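Local coordinates for molybdopterin biosynthesis moeA protein (Pyrococcus horikoshii, PDB 1WU2), which probably takes part in the late steps of molybdenum cofactor biosynthesis, helping to incorporate molybdenum into molybdopterin, as in other MoeA proteins, at residues Y61-D67 against V95-I101; C251-T257 against K292-G298; A330-I336 against G353-K359. All coordinates share one frame. Numbering follows the deposited sequence.

Contact 1: Y61-D67 against V95-I101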
loop_
_atom_site.group_PDB
_atom_site.type_symbol
_atom_site.label_atom_id
_atom_site.label_comp_id
_atom_site.label_asym_id
_atom_site.label_seq_id
_atom_site.Cartn_x
_atom_site.Cartn_y
_atom_site.Cartn_z
ATOM N N TYR A 61 38.180 -26.740 1.457
ATOM C CA TYR A 61 38.564 -28.024 0.883
ATOM C C TYR A 61 37.342 -28.935 0.779
ATOM O O TYR A 61 36.687 -29.219 1.779
ATOM C CB TYR A 61 39.634 -28.691 1.748
ATOM C CG TYR A 61 40.929 -27.916 1.810
ATOM C CD1 TYR A 61 41.891 -28.051 0.814
ATOM C CD2 TYR A 61 41.188 -27.041 2.859
ATOM C CE1 TYR A 61 43.080 -27.335 0.863
ATOM C CE2 TYR A 61 42.371 -26.323 2.919
ATOM C CZ TYR A 61 43.315 -26.473 1.917
ATOM O OH TYR A 61 44.490 -25.761 1.972
ATOM N N ALA A 62 37.038 -29.384 -0.435
ATOM C CA ALA A 62 35.937 -30.307 -0.666
ATOM C C ALA A 62 36.329 -31.711 -0.202
ATOM O O ALA A 62 37.194 -32.349 -0.796
ATOM C CB ALA A 62 35.557 -30.312 -2.139
ATOM N N ILE A 63 35.693 -32.177 0.870
ATOM C CA ILE A 63 36.013 -33.466 1.476
ATOM C C ILE A 63 34.791 -34.374 1.497
ATOM O O ILE A 63 33.733 -34.020 0.978
ATOM C CB ILE A 63 36.537 -33.256 2.919
ATOM C CG1 ILE A 63 35.460 -32.616 3.805
ATOM C CG2 ILE A 63 37.792 -32.392 2.905
ATOM C CD1 ILE A 63 35.722 -32.764 5.289
ATOM N N ARG A 64 34.958 -35.551 2.092
ATOM C CA ARG A 64 33.838 -36.408 2.442
ATOM C C ARG A 64 33.514 -36.131 3.900
ATOM O O ARG A 64 34.396 -36.209 4.755
ATOM C CB ARG A 64 34.199 -37.885 2.273
ATOM C CG ARG A 64 34.900 -38.230 0.968
ATOM C CD ARG A 64 33.947 -38.442 -0.182
ATOM N NE ARG A 64 33.236 -39.716 -0.059
ATOM C CZ ARG A 64 33.451 -40.796 -0.813
ATOM N NH1 ARG A 64 34.366 -40.793 -1.779
ATOM N NH2 ARG A 64 32.738 -41.895 -0.599
ATOM N N ALA A 65 32.262 -35.786 4.181
ATOM C CA ALA A 65 31.799 -35.604 5.554
ATOM C C ALA A 65 32.008 -36.885 6.358
ATOM O O ALA A 65 32.381 -36.837 7.527
ATOM C CB ALA A 65 30.326 -35.204 5.565
ATOM N N GLU A 66 31.790 -38.025 5.703
ATOM C CA GLU A 66 31.894 -39.344 6.330
ATOM C C GLU A 66 33.287 -39.619 6.910
ATOM O O GLU A 66 33.416 -40.316 7.914
ATOM C CB GLU A 66 31.543 -40.442 5.312
ATOM C CG GLU A 66 30.063 -40.527 4.941
ATOM C CD GLU A 66 29.609 -39.421 3.998
ATOM O OE1 GLU A 66 30.294 -39.171 2.976
ATOM O OE2 GLU A 66 28.563 -38.797 4.280
ATOM N N ASP A 67 34.317 -39.063 6.273
ATOM C CA ASP A 67 35.708 -39.297 6.666
ATOM C C ASP A 67 36.131 -38.651 7.988
ATOM O O ASP A 67 37.214 -38.943 8.493
ATOM C CB ASP A 67 36.650 -38.788 5.566
ATOM C CG ASP A 67 36.628 -39.660 4.325
ATOM O OD1 ASP A 67 36.094 -40.789 4.383
ATOM O OD2 ASP A 67 37.118 -39.287 3.242
ATOM N N VAL A 95 37.018 -36.917 -5.751
ATOM C CA VAL A 95 37.328 -37.021 -4.328
ATOM C C VAL A 95 36.961 -38.419 -3.849
ATOM O O VAL A 95 35.803 -38.823 -3.933
ATOM C CB VAL A 95 36.553 -35.975 -3.500
ATOM C CG1 VAL A 95 36.805 -36.165 -2.001
ATOM C CG2 VAL A 95 36.946 -34.570 -3.927
ATOM N N THR A 96 37.959 -39.151 -3.361
ATOM C CA THR A 96 37.759 -40.485 -2.794
ATOM C C THR A 96 38.069 -40.428 -1.297
ATOM O O THR A 96 38.296 -39.346 -0.756
ATOM C CB THR A 96 38.640 -41.533 -3.531
ATOM O OG1 THR A 96 39.875 -40.943 -3.961
ATOM C CG2 THR A 96 37.979 -41.982 -4.829
ATOM N N THR A 97 38.066 -41.580 -0.628
ATOM C CA THR A 97 38.322 -41.640 0.813
ATOM C C THR A 97 39.726 -41.141 1.157
ATOM O O THR A 97 40.706 -41.535 0.525
ATOM C CB THR A 97 38.131 -43.081 1.340
ATOM O OG1 THR A 97 36.822 -43.554 1.005
ATOM C CG2 THR A 97 38.144 -43.123 2.865
ATOM N N GLY A 98 39.803 -40.274 2.162
ATOM C CA GLY A 98 41.058 -39.709 2.623
ATOM C C GLY A 98 41.599 -38.588 1.756
ATOM O O GLY A 98 42.780 -38.257 1.852
ATOM N N LYS A 99 40.743 -37.998 0.923
ATOM C CA LYS A 99 41.173 -36.993 -0.053
ATOM C C LYS A 99 40.458 -35.658 0.150
ATOM O O LYS A 99 39.501 -35.561 0.917
ATOM C CB LYS A 99 40.930 -37.489 -1.483
ATOM C CG LYS A 99 41.497 -38.873 -1.790
ATOM C CD LYS A 99 42.981 -38.818 -2.120
ATOM C CE LYS A 99 43.523 -40.195 -2.493
ATOM N NZ LYS A 99 44.649 -40.613 -1.614
ATOM N N ALA A 100 40.935 -34.639 -0.559
ATOM C CA ALA A 100 40.406 -33.281 -0.451
ATOM C C ALA A 100 40.852 -32.430 -1.642
ATOM O O ALA A 100 41.944 -32.624 -2.170
ATOM C CB ALA A 100 40.861 -32.639 0.853
ATOM N N ILE A 101 40.008 -31.491 -2.061
ATOM C CA ILE A 101 40.313 -30.620 -3.200
ATOM C C ILE A 101 40.043 -29.166 -2.836
ATOM O O ILE A 101 38.896 -28.772 -2.667
ATOM C CB ILE A 101 39.468 -31.026 -4.441
ATOM C CG1 ILE A 101 39.917 -32.394 -4.961
ATOM C CG2 ILE A 101 39.580 -29.969 -5.552
ATOM C CD1 ILE A 101 39.032 -32.965 -6.049
#

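Contact 2: C251-T257 against K292-G298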
loop_
_atom_site.group_PDB
_atom_site.type_symbol
_atom_site.label_atom_id
_atom_site.label_comp_id
_atom_site.label_asym_id
_atom_site.label_seq_id
_atom_site.Cartn_x
_atom_site.Cartn_y
_atom_site.Cartn_z
ATOM N N CYS A 251 -16.998 -3.617 -17.492
ATOM C CA CYS A 251 -17.241 -4.847 -16.755
ATOM C C CYS A 251 -18.210 -4.564 -15.606
ATOM O O CYS A 251 -19.165 -5.310 -15.388
ATOM C CB CYS A 251 -15.920 -5.414 -16.223
ATOM S SG CYS A 251 -14.551 -5.397 -17.411
ATOM N N ASP A 252 -17.941 -3.492 -14.865
ATOM C CA ASP A 252 -18.885 -2.970 -13.876
ATOM C C ASP A 252 -19.000 -1.454 -14.016
ATOM O O ASP A 252 -18.184 -0.823 -14.685
ATOM C CB ASP A 252 -18.507 -3.411 -12.444
ATOM C CG ASP A 252 -17.539 -2.453 -11.744
ATOM O OD1 ASP A 252 -17.820 -1.241 -11.682
ATOM O OD2 ASP A 252 -16.483 -2.828 -11.191
ATOM N N ILE A 253 -20.030 -0.880 -13.404
ATOM C CA ILE A 253 -20.254 0.562 -13.455
ATOM C C ILE A 253 -20.752 1.089 -12.101
ATOM O O ILE A 253 -21.574 0.471 -11.434
ATOM C CB ILE A 253 -21.181 0.979 -14.678
ATOM C CG1 ILE A 253 -22.363 1.856 -14.254
ATOM C CG2 ILE A 253 -21.676 -0.236 -15.473
ATOM C CD1 ILE A 253 -22.022 3.320 -14.192
ATOM N N VAL A 254 -20.215 2.239 -11.719
ATOM C CA VAL A 254 -20.512 2.903 -10.464
ATOM C C VAL A 254 -21.267 4.185 -10.790
ATOM O O VAL A 254 -20.859 4.931 -11.669
ATOM C CB VAL A 254 -19.188 3.245 -9.728
ATOM C CG1 VAL A 254 -19.358 4.425 -8.791
ATOM C CG2 VAL A 254 -18.650 2.025 -8.978
ATOM N N LEU A 255 -22.374 4.438 -10.098
ATOM C CA LEU A 255 -23.103 5.696 -10.271
ATOM C C LEU A 255 -23.515 6.336 -8.943
ATOM O O LEU A 255 -23.868 5.651 -7.990
ATOM C CB LEU A 255 -24.310 5.528 -11.203
ATOM C CG LEU A 255 -25.365 4.476 -10.865
ATOM C CD1 LEU A 255 -26.515 5.085 -10.066
ATOM C CD2 LEU A 255 -25.889 3.841 -12.146
ATOM N N ILE A 256 -23.491 7.665 -8.939
ATOM C CA ILE A 256 -23.705 8.499 -7.763
ATOM C C ILE A 256 -25.140 9.026 -7.758
ATOM O O ILE A 256 -25.769 9.106 -8.812
ATOM C CB ILE A 256 -22.707 9.688 -7.830
ATOM C CG1 ILE A 256 -21.259 9.189 -7.754
ATOM C CG2 ILE A 256 -22.992 10.719 -6.760
ATOM C CD1 ILE A 256 -20.943 8.339 -6.544
ATOM N N THR A 257 -25.662 9.381 -6.584
ATOM C CA THR A 257 -26.968 10.043 -6.503
ATOM C C THR A 257 -26.834 11.526 -6.855
ATOM O O THR A 257 -27.797 12.291 -6.768
ATOM C CB THR A 257 -27.605 9.872 -5.106
ATOM O OG1 THR A 257 -28.985 10.257 -5.152
ATOM C CG2 THR A 257 -27.002 10.826 -4.084
ATOM N N LYS A 292 -24.328 -5.613 -12.588
ATOM C CA LYS A 292 -23.001 -4.981 -12.594
ATOM C C LYS A 292 -23.015 -3.484 -12.250
ATOM O O LYS A 292 -22.009 -2.808 -12.441
ATOM C CB LYS A 292 -22.286 -5.189 -13.944
ATOM C CG LYS A 292 -22.372 -6.600 -14.521
ATOM C CD LYS A 292 -21.896 -7.640 -13.525
ATOM C CE LYS A 292 -21.620 -8.973 -14.202
ATOM N NZ LYS A 292 -22.084 -10.111 -13.376
ATOM N N VAL A 293 -24.130 -2.976 -11.730
ATOM C CA VAL A 293 -24.280 -1.548 -11.450
ATOM C C VAL A 293 -24.367 -1.300 -9.943
ATOM O O VAL A 293 -25.225 -1.851 -9.262
ATOM C CB VAL A 293 -25.529 -0.956 -12.137
ATOM C CG1 VAL A 293 -25.570 0.557 -11.970
ATOM C CG2 VAL A 293 -25.552 -1.320 -13.614
ATOM N N PHE A 294 -23.478 -0.448 -9.446
ATOM C CA PHE A 294 -23.378 -0.120 -8.030
ATOM C C PHE A 294 -24.006 1.253 -7.798
ATOM O O PHE A 294 -23.481 2.258 -8.272
ATOM C CB PHE A 294 -21.902 -0.067 -7.603
ATOM C CG PHE A 294 -21.191 -1.398 -7.653
ATOM C CD1 PHE A 294 -20.745 -2.002 -6.484
ATOM C CD2 PHE A 294 -20.943 -2.032 -8.861
ATOM C CE1 PHE A 294 -20.082 -3.220 -6.520
ATOM C CE2 PHE A 294 -20.283 -3.251 -8.902
ATOM C CZ PHE A 294 -19.850 -3.845 -7.731
ATOM N N ILE A 295 -25.123 1.295 -7.074
ATOM C CA ILE A 295 -25.786 2.557 -6.732
ATOM C C ILE A 295 -25.157 3.139 -5.461
ATOM O O ILE A 295 -25.275 2.558 -4.384
ATOM C CB ILE A 295 -27.323 2.374 -6.517
ATOM C CG1 ILE A 295 -27.938 1.339 -7.475
ATOM C CG2 ILE A 295 -28.040 3.711 -6.665
ATOM C CD1 ILE A 295 -27.668 1.576 -8.950
HETATM N N MSE A 296 -24.511 4.294 -5.591
HETATM C CA MSE A 296 -23.764 4.909 -4.492
HETATM C C MSE A 296 -24.484 6.160 -3.967
HETATM O O MSE A 296 -25.501 6.579 -4.524
HETATM C CB MSE A 296 -22.328 5.250 -4.920
HETATM C CG MSE A 296 -21.745 4.362 -6.023
HETATM SE SE MSE A 296 -20.072 3.459 -5.545
HETATM C CE MSE A 296 -20.824 2.168 -4.390
ATOM N N SER A 297 -23.921 6.769 -2.923
ATOM C CA SER A 297 -24.662 7.696 -2.056
ATOM C C SER A 297 -24.484 9.197 -2.312
ATOM O O SER A 297 -25.260 10.001 -1.792
ATOM C CB SER A 297 -24.321 7.404 -0.590
ATOM O OG SER A 297 -24.127 8.606 0.135
ATOM N N GLY A 298 -23.450 9.589 -3.053
ATOM C CA GLY A 298 -23.252 10.992 -3.395
ATOM C C GLY A 298 -22.466 11.850 -2.420
ATOM O O GLY A 298 -21.849 12.830 -2.841
#

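Contact 3: A330-I336 against G353-K359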
loop_
_atom_site.group_PDB
_atom_site.type_symbol
_atom_site.label_atom_id
_atom_site.label_comp_id
_atom_site.label_asym_id
_atom_site.label_seq_id
_atom_site.Cartn_x
_atom_site.Cartn_y
_atom_site.Cartn_z
ATOM N N ALA A 330 -5.187 -3.616 17.470
ATOM C CA ALA A 330 -5.007 -2.307 18.102
ATOM C C ALA A 330 -5.860 -2.136 19.358
ATOM O O ALA A 330 -6.963 -2.660 19.444
ATOM C CB ALA A 330 -5.319 -1.202 17.111
ATOM N N ILE A 331 -5.334 -1.389 20.325
ATOM C CA ILE A 331 -6.077 -1.043 21.530
ATOM C C ILE A 331 -6.890 0.211 21.244
ATOM O O ILE A 331 -6.365 1.199 20.745
ATOM C CB ILE A 331 -5.118 -0.815 22.719
ATOM C CG1 ILE A 331 -4.321 -2.092 23.007
ATOM C CG2 ILE A 331 -5.892 -0.372 23.967
ATOM C CD1 ILE A 331 -2.867 -2.015 22.583
ATOM N N LEU A 332 -8.173 0.167 21.585
ATOM C CA LEU A 332 -9.102 1.234 21.239
ATOM C C LEU A 332 -9.005 2.386 22.241
ATOM O O LEU A 332 -9.096 2.170 23.444
ATOM C CB LEU A 332 -10.523 0.675 21.199
ATOM C CG LEU A 332 -11.600 1.459 20.453
ATOM C CD1 LEU A 332 -11.252 1.643 18.989
ATOM C CD2 LEU A 332 -12.931 0.731 20.604
ATOM N N GLN A 333 -8.823 3.604 21.736
ATOM C CA GLN A 333 -8.637 4.782 22.583
ATOM C C GLN A 333 -9.934 5.269 23.223
ATOM O O GLN A 333 -9.925 5.727 24.366
ATOM C CB GLN A 333 -8.014 5.932 21.781
ATOM C CG GLN A 333 -7.508 7.085 22.649
ATOM C CD GLN A 333 -6.825 8.178 21.845
ATOM O OE1 GLN A 333 -5.968 7.899 21.008
ATOM N NE2 GLN A 333 -7.201 9.425 22.102
ATOM N N ASP A 334 -11.034 5.187 22.477
ATOM C CA ASP A 334 -12.314 5.757 22.901
ATOM C C ASP A 334 -13.450 4.745 22.804
ATOM O O ASP A 334 -13.336 3.736 22.114
ATOM C CB ASP A 334 -12.660 6.979 22.040
ATOM C CG ASP A 334 -11.459 7.879 21.783
ATOM O OD1 ASP A 334 -10.929 8.463 22.753
ATOM O OD2 ASP A 334 -10.978 8.058 20.643
ATOM N N ASP A 335 -14.547 5.034 23.498
ATOM C CA ASP A 335 -15.757 4.224 23.409
ATOM C C ASP A 335 -16.437 4.486 22.067
ATOM O O ASP A 335 -16.500 5.631 21.614
ATOM C CB ASP A 335 -16.737 4.567 24.541
ATOM C CG ASP A 335 -16.149 4.346 25.930
ATOM O OD1 ASP A 335 -16.452 5.147 26.841
ATOM O OD2 ASP A 335 -15.384 3.408 26.209
ATOM N N ILE A 336 -16.932 3.425 21.435
ATOM C CA ILE A 336 -17.760 3.538 20.236
ATOM C C ILE A 336 -19.130 2.924 20.514
ATOM O O ILE A 336 -19.307 1.720 20.339
ATOM C CB ILE A 336 -17.117 2.820 19.017
ATOM C CG1 ILE A 336 -15.636 3.168 18.886
ATOM C CG2 ILE A 336 -17.854 3.210 17.729
ATOM C CD1 ILE A 336 -14.884 2.270 17.925
ATOM N N GLY A 353 0.206 1.367 17.867
ATOM C CA GLY A 353 -0.655 0.302 18.356
ATOM C C GLY A 353 -1.969 0.755 18.975
ATOM O O GLY A 353 -2.550 0.025 19.774
ATOM N N ILE A 354 -2.442 1.944 18.609
ATOM C CA ILE A 354 -3.643 2.523 19.217
ATOM C C ILE A 354 -4.590 3.056 18.138
ATOM O O ILE A 354 -4.186 3.840 17.285
ATOM C CB ILE A 354 -3.250 3.645 20.218
ATOM C CG1 ILE A 354 -2.669 3.042 21.502
ATOM C CG2 ILE A 354 -4.452 4.532 20.569
ATOM C CD1 ILE A 354 -1.582 3.878 22.137
ATOM N N ALA A 355 -5.847 2.618 18.189
ATOM C CA ALA A 355 -6.898 3.081 17.285
ATOM C C ALA A 355 -7.680 4.254 17.889
ATOM O O ALA A 355 -8.508 4.063 18.778
ATOM C CB ALA A 355 -7.847 1.932 16.957
ATOM N N ARG A 356 -7.409 5.459 17.395
ATOM C CA ARG A 356 -8.105 6.671 17.822
ATOM C C ARG A 356 -9.293 6.928 16.900
ATOM O O ARG A 356 -9.120 7.108 15.700
ATOM C CB ARG A 356 -7.149 7.868 17.787
ATOM C CG ARG A 356 -7.777 9.198 18.208
ATOM C CD ARG A 356 -6.766 10.315 18.455
ATOM N NE ARG A 356 -5.988 10.649 17.258
ATOM C CZ ARG A 356 -6.440 11.349 16.212
ATOM N NH1 ARG A 356 -7.684 11.815 16.180
ATOM N NH2 ARG A 356 -5.633 11.589 15.183
ATOM N N VAL A 357 -10.494 6.958 17.463
ATOM C CA VAL A 357 -11.709 7.116 16.670
ATOM C C VAL A 357 -11.911 8.570 16.236
ATOM O O VAL A 357 -11.936 9.480 17.068
ATOM C CB VAL A 357 -12.953 6.636 17.454
ATOM C CG1 VAL A 357 -14.239 6.899 16.671
ATOM C CG2 VAL A 357 -12.834 5.154 17.775
ATOM N N ILE A 358 -12.041 8.777 14.928
ATOM C CA ILE A 358 -12.460 10.063 14.383
ATOM C C ILE A 358 -13.978 10.063 14.280
ATOM O O ILE A 358 -14.556 9.284 13.518
ATOM C CB ILE A 358 -11.830 10.310 12.995
ATOM C CG1 ILE A 358 -10.305 10.291 13.096
ATOM C CG2 ILE A 358 -12.288 11.650 12.416
ATOM C CD1 ILE A 358 -9.701 9.056 12.541
ATOM N N LYS A 359 -14.615 10.933 15.056
ATOM C CA LYS A 359 -16.062 11.129 14.974
ATOM C C LYS A 359 -16.356 12.425 14.235
ATOM O O LYS A 359 -15.756 13.462 14.521
ATOM C CB LYS A 359 -16.737 11.149 16.359
ATOM C CG LYS A 359 -15.890 11.648 17.528
ATOM C CD LYS A 359 -15.169 10.490 18.213
ATOM C CE LYS A 359 -14.005 10.966 19.065
ATOM N NZ LYS A 359 -13.319 9.832 19.753
#

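Contact 1: Y61-D67 against V95-I101
Backbone hydrogen bonds hold the strand parts of the two segments together. Ala-62 and Ile-101 form an antiparallel hydrogen-bonded pair: Ala-62 N donates to Ile-101 O at 3.0 Å, and Ile-101 N returns a bond to Ala-62 O at 3.2 Å. A CA-H...O contact from Ala-100 CA to Ala-62 O, 3.4 Å, adds to the pairing. The short strands run at 143° to each other, and beyond Ile-63 side chains take over from the ladder.

Those polar side chains reach the loop before strand 99-103. Arg-64 NH1 donates to Val-95 O (3.3 Å), which lies at the edge of the guanidinium, while Arg-64 CD rests 4.1 Å from Val-95 CG1. Asp-67, in the 3-10 segment that begins at Glu-66, points toward the type II turn Thr-96 to Lys-99; its OD2 accepts a nearly straight bond from Gly-98 N at 3.1 Å. Gly-98 takes the third position of this turn with positive phi, as is common in type II turns, and the Thr-97/Gly-98 peptide presents its NH to the carboxylate.

Apolar packing is modest. Ala-100 CB touches both Tyr-61 CB, at 4.2 Å, and Ile-63 CG2, at 3.7 Å, with Ile-129 of strand 128-131 touching both Tyr-61 and Ala-100.

Strand 60-63 is flanked by strand 99-103 and by strand 115-118, to which Tyr-61 and Ile-63 bond. The pairing is thus an interior antiparallel rung of the mixed beta sheet in the MoeA N-terminal region, with a turn held by Asp-67 at its end.

Contact 2: C251-T257 against K292-G298
Strands 252-255 and 293-295 run parallel, their axes at 18°, joined by four backbone hydrogen bonds: Ile-253 N to Lys-292 O (2.9 Å), Phe-294 N to Ile-253 O (2.9 Å), Leu-255 N to Phe-294 O (3.1 Å) and Met-296 N to Leu-255 O (2.8 Å). On one face, Leu-255 adopts a p chi1 with chi2 near 94°, so that its CD2 meets Val-293 CG1 at 3.3 Å while its CD1 lies 3.9 Å from Ile-295 CD1. Ile-253, also off the usual wells (chi1 128°), brings CG1 within 4.1 Å of Val-293 CG1.

These strands belong to the parallel part of the alpha/beta sheet of the probable molybdopterin-binding domain, a MogA-like fold; strand 184-190 borders strand 252-255 on its other side. The face carrying Val-254 and Phe-294 is covered by helices 212-222 and 300-319, which contribute Leu-216 and Val-311 respectively.

On that face Phe-294, chi1 m, lays its ring back along segment 251-257, with CE2 4.0 Å from Asp-252 CB; Tyr-289 meets the ring edge-to-face. Val-254 is t; its CG1 lies 3.5 Å and its CG2 4.0 Å from SE of selenomethionine Met-296, and CG2 is also 4.1 Å from Phe-294 CB. Ile-256, m at both torsions, sets CD1 3.8 Å from Met-296 CB and CG2 3.4 Å from Gly-298 CA, where any CB would collide with Thr-257 CG2.

Contact 3: A330-I336 against G353-K359
Strands 330-332 and 354-357 are parallel neighbours whose short axes approach to 4.5 Å and cross at -39°. Three bonds form the ladder: Ile-331 N to Gly-353 O (3.2 Å), Ala-355 N to Ile-331 O (3.0 Å) and Gln-333 N to Ala-355 O (3.0 Å). At Gln-333 psi drops to -37°, ending the extended run, and the next link is made by a side chain: Asp-334 OD2 accepts a weak bond from Val-357 N at 3.4 Å.

Within the mixed sheet of the MoeA C-terminal region (domain IV), strand 327-332 also pairs with the antiparallel strand 390-395, and strand 354-357 with strand 343-351.

Leu-332 CD1 packs 4.0 Å from both Ala-355 CB and Val-357 CG2, and Ile-336 CD1 reaches Val-357 CG2 at 3.5 Å. Past the ladder, Asp-334 OD2 forms a salt bridge with Lys-359 NZ (3.1 Å), an ammonium group that also donates to Val-357 O at 3.0 Å. Ile-331 packs against Lys-329 of the second subunit.

How the contacts relate
The three contacts follow one another along the chain without overlap, and each belongs to a different beta sheet and a different family region. Contact 1, in the N-terminal region, is remote: its centre lies 72 Å from that of contact 2 and 64 Å from that of contact 3, and the first two fall on opposite sides of the chain's centre. Contacts 2 and 3 are closer, with centres 31 Å apart and nearest atoms about 16 Å apart, yet do not touch. The molecule is therefore an elongated set of separately built modules, with the probable molybdopterin-binding domain near the C-terminal one and the sheet of contact 1 far out.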